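PDB 5Y5R: pyrethroid hydrolase, which hydrolyses the ester bond of pyrethroid insecticides such as cypermethrin and permethrin, releasing the alcohol and the cyclopropanecarboxylic acid. Local coordinates for residues L105-P108 / G109-P112. Numbering follows the deposited sequence.
Sequences LTAP and GVTP
Between A107 and V110 the chain reverses through a type II beta turn, with P108 and G109 at its two central positions, a clear example of how a proline-glycine pair shapes a tight bend. The turn is closed by the backbone bond from V110 N to A107 O, 3.0 Å long. P108 suits the first corner because its ring already restrains phi. At the second corner G109 takes a positive phi of 88°, where the lack of a CB leaves room for the carbonyl oxygen of P108.

A second hydrogen bond, this one from a side chain, ties the two arms together just beyond the turn. T106 OG1 donates to V110 O at 3.0 Å, reaching the oxygen from over the face of the carbonyl group, about 45° off its plane. The torsion responsible is chi1 of 62°, which places the hydroxyl in the gap flanked by T106's own N and C and leaves the methyl CG2 facing the next part of the returning arm, 4.0 Å from P112 CA. With this bond goes a close spacing of the two residues, T106 CB lying 4.0 Å from V110 CB.

Apolar contact is modest and joins the same two arms. V110 supplies its CG2 branch, which lies on the side of its own amide nitrogen and meets A107 CB at 3.9 Å.

N183 fastens the bend from outside, its side-chain ND2 bonding to T106 O and its backbone to those of G109 and V110, while A107 and P108 rest against P218. The whole turn forms part of the loop that leaves strand 95-101 of the central parallel sheet of this alpha/beta hydrolase, and its returning arm delivers the chain to helix 113-116.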
loop_
_atom_site.group_PDB
_atom_site.type_symbol
_atom_site.label_atom_id
_atom_site.label_comp_id
_atom_site.label_asym_id
_atom_site.label_seq_id
_atom_site.Cartn_x
_atom_site.Cartn_y
_atom_site.Cartn_z
ATOM N N LEU A 105 -3.802 -2.952 7.138
ATOM C CA LEU A 105 -3.429 -2.366 8.419
ATOM C C LEU A 105 -3.660 -3.460 9.448
ATOM O O LEU A 105 -4.802 -3.805 9.758
ATOM C CB LEU A 105 -4.261 -1.127 8.741
ATOM C CG LEU A 105 -4.066 -0.633 10.167
ATOM C CD1 LEU A 105 -2.650 -0.048 10.312
ATOM C CD2 LEU A 105 -5.162 0.362 10.583
ATOM N N THR A 106 -2.588 -4.094 9.884
ATOM C CA THR A 106 -2.713 -5.167 10.844
ATOM C C THR A 106 -2.102 -4.741 12.160
ATOM O O THR A 106 -1.177 -3.923 12.212
ATOM C CB THR A 106 -2.103 -6.492 10.331
ATOM O OG1 THR A 106 -0.698 -6.358 10.079
ATOM C CG2 THR A 106 -2.761 -6.831 9.078
ATOM N N ALA A 107 -2.685 -5.268 13.218
ATOM C CA ALA A 107 -2.198 -5.019 14.529
ATOM C C ALA A 107 -0.845 -5.693 14.681
ATOM O O ALA A 107 -0.547 -6.660 13.971
ATOM C CB ALA A 107 -3.202 -5.554 15.551
ATOM N N PRO A 108 -0.032 -5.232 15.630
ATOM C CA PRO A 108 1.252 -5.893 15.897
ATOM C C PRO A 108 1.109 -7.398 16.100
ATOM O O PRO A 108 0.294 -7.864 16.891
ATOM C CB PRO A 108 1.730 -5.193 17.174
ATOM C CG PRO A 108 1.087 -3.752 17.018
ATOM C CD PRO A 108 -0.286 -4.130 16.586
ATOM N N GLY A 109 1.926 -8.169 15.387
ATOM C CA GLY A 109 1.868 -9.608 15.546
ATOM C C GLY A 109 0.865 -10.311 14.665
ATOM O O GLY A 109 0.749 -11.546 14.741
ATOM N N VAL A 110 0.126 -9.573 13.848
ATOM C CA VAL A 110 -0.901 -10.119 12.974
ATOM C C VAL A 110 -0.391 -10.050 11.549
ATOM O O VAL A 110 0.201 -9.041 11.147
ATOM C CB VAL A 110 -2.232 -9.365 13.120
ATOM C CG1 VAL A 110 -3.347 -10.066 12.330
ATOM C CG2 VAL A 110 -2.593 -9.321 14.566
ATOM N N THR A 111 -0.569 -11.126 10.813
ATOM C CA THR A 111 -0.116 -11.064 9.431
ATOM C C THR A 111 -1.253 -10.637 8.529
ATOM O O THR A 111 -2.430 -10.806 8.867
ATOM C CB THR A 111 0.402 -12.425 8.977
ATOM O OG1 THR A 111 -0.681 -13.341 9.054
ATOM C CG2 THR A 111 1.489 -12.888 9.896
ATOM N N PRO A 112 -0.930 -10.104 7.352
ATOM C CA PRO A 112 -1.984 -9.743 6.396
ATOM C C PRO A 112 -2.902 -10.888 6.032
ATOM O O PRO A 112 -4.066 -10.631 5.695
ATOM C CB PRO A 112 -1.183 -9.253 5.185
ATOM C CG PRO A 112 0.081 -8.757 5.770
ATOM C CD PRO A 112 0.397 -9.623 6.913
#